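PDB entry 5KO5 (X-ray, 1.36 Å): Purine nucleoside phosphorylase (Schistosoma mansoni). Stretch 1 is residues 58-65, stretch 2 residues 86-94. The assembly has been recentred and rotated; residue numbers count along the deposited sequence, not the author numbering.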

# COMPACT_ATOMS: atom_id res chain seq x y z
N PHE A 58 16.23 19.60 -9.70
CA PHE A 58 15.26 19.63 -8.62
C PHE A 58 13.87 19.34 -9.17
O PHE A 58 13.58 19.65 -10.33
CB PHE A 58 15.28 20.97 -7.89
CG PHE A 58 15.89 20.89 -6.51
CD1 PHE A 58 17.18 20.42 -6.35
CD2 PHE A 58 15.17 21.26 -5.39
CE1 PHE A 58 17.76 20.33 -5.09
CE2 PHE A 58 15.73 21.16 -4.12
CZ PHE A 58 17.03 20.70 -3.97
N PRO A 59 13.01 18.72 -8.37
CA PRO A 59 11.66 18.36 -8.85
C PRO A 59 10.81 19.58 -9.20
O PRO A 59 10.86 20.62 -8.54
CB PRO A 59 11.06 17.58 -7.68
CG PRO A 59 11.94 17.87 -6.50
CD PRO A 59 13.29 18.19 -7.03
N LYS A 60 10.02 19.42 -10.26
CA LYS A 60 9.06 20.45 -10.65
C LYS A 60 7.90 20.46 -9.66
O LYS A 60 7.29 19.42 -9.39
CB LYS A 60 8.55 20.14 -12.05
CG LYS A 60 7.53 21.14 -12.59
CD LYS A 60 7.24 20.86 -14.07
CE LYS A 60 6.27 21.87 -14.65
NZ LYS A 60 6.81 23.26 -14.59
N THR A 61 7.58 21.64 -9.11
CA THR A 61 6.53 21.76 -8.10
C THR A 61 5.44 22.74 -8.51
O THR A 61 4.64 23.16 -7.66
CB THR A 61 7.12 22.18 -6.75
OG1 THR A 61 7.63 23.51 -6.84
CG2 THR A 61 8.25 21.25 -6.34
N THR A 62 5.37 23.12 -9.79
CA THR A 62 4.42 24.16 -10.19
C THR A 62 2.98 23.67 -10.22
O THR A 62 2.06 24.48 -10.08
CB THR A 62 4.83 24.75 -11.54
OG1 THR A 62 4.86 23.71 -12.52
CG2 THR A 62 6.21 25.38 -11.44
N VAL A 63 2.74 22.37 -10.40
CA VAL A 63 1.36 21.89 -10.37
C VAL A 63 0.75 22.12 -8.99
O VAL A 63 -0.37 22.64 -8.86
CB VAL A 63 1.26 20.43 -10.83
CG1 VAL A 63 -0.17 19.93 -10.67
CG2 VAL A 63 1.70 20.29 -12.28
N ALA A 64 1.48 21.75 -7.94
CA ALA A 64 1.02 22.07 -6.59
C ALA A 64 1.11 23.56 -6.30
O ALA A 64 0.31 24.09 -5.52
CB ALA A 64 1.83 21.28 -5.56
N GLY A 65 2.06 24.24 -6.93
CA GLY A 65 2.25 25.65 -6.69
C GLY A 65 2.82 25.91 -5.30
O GLY A 65 3.41 25.04 -4.66
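Stretch 2 (86-94) RLHMYEGYS

Neither stretch is a regular strand or a long helix, so their packing is best described by backbone angles and CA separations. In stretch 1, Phe-58 to Lys-60 are extended, with phi/psi of -71/149, -64/143 and -73/128. Thr-61 breaks this run at -123/15, and residues 62-64 have helical angles without the regular bonds. The turn is closed by Gly-65 N donating to Thr-61 O at 2.9 Å, and Gly-65 itself has a positive phi of 70°, which favours glycine.

Stretch 2 is extended at Arg-86 to His-88, then makes a 3-10 segment at 89-91. Two backbone bonds define this turn: Glu-91 N to His-88 O at 3.0 Å and Gly-92 N to Met-89 O at 2.9 Å. Gly-92, at 101/4, lets the chain leave the turn, and Tyr-93 and Ser-94 are extended again; Ser-94 occupies the N-cap position of the helix that follows.

The nearest CA pairs are Pro-59 with Tyr-93 (8.2 Å), Thr-61 with Leu-87 (8.2 Å) and Ala-64 with Glu-91 (7.2 Å). Advancing along stretch 1, the partners run 93, 87, 91, so the register is neither steadily parallel nor antiparallel, and no crossing angle applies. These separations leave room for side chains between the backbones, and no direct hydrogen bond links the two stretches. The contact buries 256 Å², both sides summed.

Leu-87 points toward stretch 1, with chi1 m and chi2 t, and its two methyls meet different residues: CD1 lies 3.5 Å from Pro-59 CG, and CD2 lies 3.6 Å from Thr-61 CG2. The first is an apolar contact between buried side chains.

Tyr-93, chi1 m, gives up the most area in the contact, 66 Å². Lys-60 O lies at the edge of its ring, near the ring plane, 3.5 Å from Tyr-93 CE1; the lysine side chain instead starts away from stretch 2, and its NZ donates to Thr-62 OG1 at 2.9 Å. The phenol oxygen reaches the turn, with Tyr-93 OH 3.4 Å from Thr-61 CB and 3.9 Å from Ala-64 CB.

A water supplies the polar link that direct contacts lack: it accepts from Ala-64 N at 3.0 Å and lies 2.9 Å from Tyr-93 OH, also within hydrogen-bonding geometry. Ala-64 points its CB toward stretch 2, where Glu-91 OE1 approaches that methyl at 3.6 Å, a packing contact, while Glu-91 OE2 is hydrogen-bonded elsewhere in the structure.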

# COMPACT_ATOMS: atom_id res chain seq x y z
N ARG A 86 7.87 21.99 1.47
CA ARG A 86 8.11 20.56 1.60
C ARG A 86 7.43 19.79 0.47
O ARG A 86 6.36 20.17 -0.01
CB ARG A 86 7.50 20.13 2.93
CG ARG A 86 7.78 18.74 3.33
CD ARG A 86 7.20 18.57 4.70
NE ARG A 86 7.76 17.41 5.36
CZ ARG A 86 7.67 17.20 6.66
NH1 ARG A 86 7.04 18.10 7.42
NH2 ARG A 86 8.20 16.12 7.20
N LEU A 87 8.06 18.70 0.05
CA LEU A 87 7.49 17.83 -0.96
C LEU A 87 6.78 16.68 -0.26
O LEU A 87 7.42 15.90 0.46
CB LEU A 87 8.58 17.29 -1.88
CG LEU A 87 9.48 18.35 -2.50
CD1 LEU A 87 10.60 17.67 -3.27
CD2 LEU A 87 8.69 19.27 -3.40
N HIS A 88 5.47 16.55 -0.47
CA HIS A 88 4.67 15.50 0.16
C HIS A 88 4.24 14.46 -0.87
O HIS A 88 3.85 14.80 -1.99
CB HIS A 88 3.40 16.10 0.75
CG HIS A 88 3.63 16.94 1.97
ND1 HIS A 88 3.70 18.32 1.92
CD2 HIS A 88 3.77 16.61 3.27
CE1 HIS A 88 3.89 18.79 3.14
NE2 HIS A 88 3.94 17.77 3.98
N MET A 89 4.28 13.19 -0.47
CA MET A 89 4.00 12.12 -1.43
C MET A 89 2.54 12.09 -1.85
O MET A 89 2.25 11.65 -2.97
CB MET A 89 4.55 10.78 -0.92
CG MET A 89 6.07 10.88 -0.71
SD MET A 89 6.99 9.33 -0.80
CE MET A 89 6.79 8.91 -2.53
N TYR A 90 1.62 12.60 -1.03
CA TYR A 90 0.23 12.65 -1.46
C TYR A 90 0.02 13.59 -2.64
O TYR A 90 -1.05 13.53 -3.25
CB TYR A 90 -0.73 12.99 -0.31
CG TYR A 90 -0.41 14.28 0.41
CD1 TYR A 90 -0.59 15.52 -0.20
CD2 TYR A 90 0.09 14.26 1.71
CE1 TYR A 90 -0.26 16.70 0.45
CE2 TYR A 90 0.41 15.43 2.36
CZ TYR A 90 0.23 16.64 1.73
OH TYR A 90 0.57 17.80 2.39
N GLU A 91 0.98 14.46 -2.94
CA GLU A 91 0.86 15.30 -4.13
C GLU A 91 1.14 14.53 -5.42
O GLU A 91 0.86 15.06 -6.50
CB GLU A 91 1.84 16.47 -4.07
CG GLU A 91 1.48 17.51 -3.07
CD GLU A 91 0.23 18.32 -3.44
OE1 GLU A 91 -0.13 18.46 -4.64
OE2 GLU A 91 -0.39 18.86 -2.51
N GLY A 92 1.69 13.33 -5.32
CA GLY A 92 2.04 12.54 -6.48
C GLY A 92 3.50 12.56 -6.84
O GLY A 92 3.87 11.96 -7.86
N TYR A 93 4.35 13.21 -6.05
CA TYR A 93 5.78 13.19 -6.32
C TYR A 93 6.31 11.76 -6.27
O TYR A 93 5.91 10.96 -5.42
CB TYR A 93 6.53 14.03 -5.29
CG TYR A 93 6.22 15.50 -5.39
CD1 TYR A 93 6.54 16.21 -6.54
CD2 TYR A 93 5.62 16.17 -4.35
CE1 TYR A 93 6.24 17.55 -6.65
CE2 TYR A 93 5.32 17.51 -4.44
CZ TYR A 93 5.64 18.20 -5.58
OH TYR A 93 5.34 19.54 -5.68
N SER A 94 7.25 11.47 -7.16
CA SER A 94 7.82 10.14 -7.22
C SER A 94 8.89 9.95 -6.14
O SER A 94 9.38 10.90 -5.52
CB SER A 94 8.45 9.90 -8.58
OG SER A 94 9.67 10.62 -8.69
O HOH W 1 3.67 19.74 -8.08